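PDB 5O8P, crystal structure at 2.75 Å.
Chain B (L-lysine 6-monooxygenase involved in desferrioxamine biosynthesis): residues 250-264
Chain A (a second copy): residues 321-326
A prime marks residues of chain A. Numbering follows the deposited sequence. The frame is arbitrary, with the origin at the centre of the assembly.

Chain B 250-264: DYFHSLPAAKRDELN
Chain A (321-326) HQQEQD

The contact is a small one between two copies of the protein, with 344 Å² buried between the two stretches, both sides summed, in which a tyrosine hydroxyl on a helix of chain B joins two polar side chains of a chain A turn, flanked by contacts of aliphatic chain B side chains with Glu324′ and Gln325′.

In chain B, one helix runs through Tyr251; Leu255 (phi/psi -78/135) and Pro256 (-46/146) then form an extended link, and Pro256 occupies the N-cap position of a second helix, 257-264. Chain A leaves a strand at Gln322′ (-86/101), passes through helical phi/psi at 323-325, and reaches Asp326′ with positive phi (65/54). The register places the CA of Leu255 6.5 Å from that of Gln325′, and the CA of Lys259 8.2 Å from that of Glu324′.

Tyr251 (chi1 t, 161°; chi2 76°) starts sideways, but its ring carries the hydroxyl into the turn. Tyr251 OH donates to Glu324′ OE1 at 2.6 Å and accepts from Gln322′ NE2 at 3.2 Å, with a nearly linear N-H...O angle of 175°, so the hydroxyl is used in both senses. Gln325′ CB lies at the ring edge, 4.1 Å from Tyr251 CE1.

Gln322′ (t, m, chi3 60°) is held from its other amide atom: Gln322′ OE1 accepts from Gln325′ N at 3.2 Å (173°) and, weakly, from Glu324′ N at 3.1 Å. The same side chain thus braces the turn and reaches Tyr251.

Glu324′ (t, t, chi3 77°) loses the most surface, 107 Å². Glu324′ OE2 lies 3.1 Å from Leu263 CD1, a close approach to a methyl group. Lys259 (t, p, t, t) packs through its aliphatic chain, Lys259 CE lying 3.4 Å from Glu324′ O and 4.1 Å from Glu324′ CG, while Lys259 NZ forms a salt bridge with Glu262 OE2 at 3.2 Å within its own helix. Leu255 (m, t) packs against Gln325′, with Leu255 CD2 3.9 Å from Gln325′ CA and 4.2 Å from Gln325′ CG.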

# COMPACT_ATOMS: atom_id res chain seq x y z
N ASP B 250 -18.10 -25.47 11.63
CA ASP B 250 -19.08 -26.13 12.51
C ASP B 250 -20.46 -25.53 12.30
O ASP B 250 -21.45 -26.24 12.19
CB ASP B 250 -18.70 -25.98 13.99
CG ASP B 250 -17.35 -26.61 14.33
OD1 ASP B 250 -16.94 -27.58 13.66
OD2 ASP B 250 -16.69 -26.13 15.28
N TYR B 251 -20.51 -24.20 12.24
CA TYR B 251 -21.76 -23.46 12.03
C TYR B 251 -22.38 -23.86 10.70
O TYR B 251 -23.55 -24.25 10.67
CB TYR B 251 -21.51 -21.94 12.12
CG TYR B 251 -22.58 -21.07 11.49
CD1 TYR B 251 -23.79 -20.86 12.14
CD2 TYR B 251 -22.37 -20.45 10.26
CE1 TYR B 251 -24.78 -20.07 11.58
CE2 TYR B 251 -23.35 -19.65 9.68
CZ TYR B 251 -24.56 -19.47 10.34
OH TYR B 251 -25.55 -18.68 9.80
N PHE B 252 -21.58 -23.81 9.63
CA PHE B 252 -22.05 -24.12 8.29
C PHE B 252 -22.60 -25.54 8.15
O PHE B 252 -23.58 -25.76 7.43
CB PHE B 252 -20.93 -23.90 7.26
CG PHE B 252 -21.39 -24.03 5.83
CD1 PHE B 252 -21.96 -22.96 5.15
CD2 PHE B 252 -21.34 -25.27 5.21
CE1 PHE B 252 -22.41 -23.12 3.85
CE2 PHE B 252 -21.81 -25.44 3.91
CZ PHE B 252 -22.35 -24.36 3.24
N HIS B 253 -21.98 -26.49 8.86
CA HIS B 253 -22.25 -27.91 8.66
C HIS B 253 -23.52 -28.31 9.41
O HIS B 253 -24.03 -29.39 9.16
CB HIS B 253 -21.04 -28.74 9.15
CG HIS B 253 -21.13 -30.20 8.83
ND1 HIS B 253 -21.77 -31.10 9.66
CD2 HIS B 253 -20.66 -30.92 7.79
CE1 HIS B 253 -21.69 -32.31 9.14
NE2 HIS B 253 -21.02 -32.23 8.00
N SER B 254 -24.01 -27.44 10.31
CA SER B 254 -25.22 -27.70 11.10
C SER B 254 -26.47 -27.09 10.47
O SER B 254 -27.58 -27.35 10.93
CB SER B 254 -25.04 -27.14 12.51
OG SER B 254 -25.00 -25.71 12.48
N LEU B 255 -26.27 -26.30 9.40
CA LEU B 255 -27.35 -25.69 8.64
C LEU B 255 -28.00 -26.71 7.70
O LEU B 255 -27.26 -27.40 7.00
CB LEU B 255 -26.81 -24.57 7.76
CG LEU B 255 -26.22 -23.34 8.44
CD1 LEU B 255 -25.58 -22.42 7.42
CD2 LEU B 255 -27.29 -22.60 9.22
N PRO B 256 -29.34 -26.78 7.63
CA PRO B 256 -30.03 -27.76 6.78
C PRO B 256 -29.48 -27.89 5.38
O PRO B 256 -29.12 -26.88 4.78
CB PRO B 256 -31.40 -27.15 6.62
CG PRO B 256 -31.61 -26.44 7.88
CD PRO B 256 -30.31 -25.76 8.09
N ALA B 257 -29.52 -29.11 4.82
CA ALA B 257 -28.93 -29.40 3.49
C ALA B 257 -29.30 -28.38 2.40
O ALA B 257 -28.43 -27.94 1.65
CB ALA B 257 -29.33 -30.80 3.04
N ALA B 258 -30.58 -28.01 2.32
CA ALA B 258 -31.06 -27.02 1.34
C ALA B 258 -30.46 -25.63 1.56
O ALA B 258 -30.14 -24.93 0.59
CB ALA B 258 -32.59 -26.95 1.39
N LYS B 259 -30.29 -25.25 2.83
CA LYS B 259 -29.70 -23.96 3.19
C LYS B 259 -28.23 -23.85 2.78
O LYS B 259 -27.79 -22.81 2.28
CB LYS B 259 -29.83 -23.69 4.70
CG LYS B 259 -29.54 -22.25 5.13
CD LYS B 259 -30.39 -21.23 4.37
CE LYS B 259 -30.22 -19.84 4.90
NZ LYS B 259 -30.73 -18.84 3.92
N ARG B 260 -27.48 -24.93 2.99
CA ARG B 260 -26.06 -24.95 2.65
C ARG B 260 -25.82 -24.75 1.16
O ARG B 260 -24.89 -24.05 0.78
CB ARG B 260 -25.42 -26.28 3.02
CG ARG B 260 -25.51 -26.69 4.49
CD ARG B 260 -24.29 -27.52 4.88
NE ARG B 260 -24.55 -28.80 5.55
CZ ARG B 260 -25.03 -29.90 4.95
NH1 ARG B 260 -25.35 -29.92 3.65
NH2 ARG B 260 -25.20 -30.99 5.67
N ASP B 261 -26.65 -25.38 0.32
CA ASP B 261 -26.52 -25.27 -1.14
C ASP B 261 -26.84 -23.88 -1.64
O ASP B 261 -26.16 -23.39 -2.53
CB ASP B 261 -27.37 -26.32 -1.87
CG ASP B 261 -26.83 -27.75 -1.68
OD1 ASP B 261 -25.59 -27.97 -1.51
OD2 ASP B 261 -27.65 -28.69 -1.71
N GLU B 262 -27.86 -23.24 -1.05
CA GLU B 262 -28.16 -21.83 -1.36
C GLU B 262 -27.04 -20.89 -0.88
O GLU B 262 -26.77 -19.88 -1.55
CB GLU B 262 -29.54 -21.39 -0.82
CG GLU B 262 -29.59 -19.97 -0.28
CD GLU B 262 -30.92 -19.58 0.33
OE1 GLU B 262 -31.86 -20.42 0.43
OE2 GLU B 262 -31.00 -18.41 0.72
N LEU B 263 -26.42 -21.20 0.26
CA LEU B 263 -25.24 -20.45 0.72
C LEU B 263 -24.05 -20.55 -0.24
O LEU B 263 -23.35 -19.59 -0.45
CB LEU B 263 -24.79 -20.87 2.14
CG LEU B 263 -25.31 -20.00 3.29
CD1 LEU B 263 -24.70 -18.60 3.21
CD2 LEU B 263 -26.83 -19.91 3.33
N ASN B 264 -23.80 -21.73 -0.79
CA ASN B 264 -22.63 -21.93 -1.66
C ASN B 264 -22.73 -21.20 -3.01
O ASN B 264 -21.72 -20.81 -3.57
CB ASN B 264 -22.31 -23.43 -1.82
CG ASN B 264 -21.65 -24.02 -0.57
OD1 ASN B 264 -20.89 -23.35 0.16
ND2 ASN B 264 -21.95 -25.29 -0.30
N HIS A 321 -32.96 -12.11 16.04
CA HIS A 321 -33.23 -13.28 15.23
C HIS A 321 -32.12 -13.44 14.20
O HIS A 321 -31.92 -12.54 13.37
CB HIS A 321 -34.58 -13.16 14.54
CG HIS A 321 -35.04 -14.44 13.92
ND1 HIS A 321 -35.02 -14.64 12.55
CD2 HIS A 321 -35.48 -15.59 14.47
CE1 HIS A 321 -35.46 -15.86 12.29
NE2 HIS A 321 -35.74 -16.46 13.44
N GLN A 322 -31.42 -14.57 14.26
CA GLN A 322 -30.30 -14.88 13.37
C GLN A 322 -30.91 -15.53 12.11
O GLN A 322 -31.31 -16.69 12.13
CB GLN A 322 -29.28 -15.78 14.13
CG GLN A 322 -27.83 -15.70 13.70
CD GLN A 322 -27.50 -16.45 12.43
OE1 GLN A 322 -28.05 -16.19 11.37
NE2 GLN A 322 -26.48 -17.28 12.50
N GLN A 323 -31.04 -14.74 11.04
CA GLN A 323 -31.90 -15.07 9.87
C GLN A 323 -31.41 -16.25 9.06
O GLN A 323 -32.21 -16.98 8.49
CB GLN A 323 -32.09 -13.86 8.93
CG GLN A 323 -32.97 -12.74 9.50
CD GLN A 323 -32.72 -11.37 8.84
OE1 GLN A 323 -31.57 -10.96 8.61
NE2 GLN A 323 -33.81 -10.67 8.55
N GLU A 324 -30.09 -16.42 9.00
CA GLU A 324 -29.47 -17.49 8.24
C GLU A 324 -29.72 -18.82 8.93
O GLU A 324 -30.26 -19.75 8.33
CB GLU A 324 -27.97 -17.24 8.11
CG GLU A 324 -27.24 -18.15 7.14
CD GLU A 324 -25.90 -17.57 6.70
OE1 GLU A 324 -24.92 -17.64 7.49
OE2 GLU A 324 -25.84 -17.03 5.57
N GLN A 325 -29.36 -18.89 10.21
CA GLN A 325 -29.59 -20.07 11.02
C GLN A 325 -31.08 -20.29 11.30
O GLN A 325 -31.49 -21.43 11.53
CB GLN A 325 -28.84 -19.96 12.36
CG GLN A 325 -28.58 -21.30 13.04
CD GLN A 325 -28.06 -21.16 14.45
OE1 GLN A 325 -27.63 -20.09 14.88
NE2 GLN A 325 -28.11 -22.25 15.19
N ASP A 326 -31.87 -19.21 11.28
CA ASP A 326 -33.30 -19.22 11.61
C ASP A 326 -33.50 -19.60 13.08
O ASP A 326 -34.24 -20.54 13.39
CB ASP A 326 -34.10 -20.13 10.65
CG ASP A 326 -35.62 -19.90 10.71
OD1 ASP A 326 -36.10 -19.02 11.45
OD2 ASP A 326 -36.35 -20.62 9.99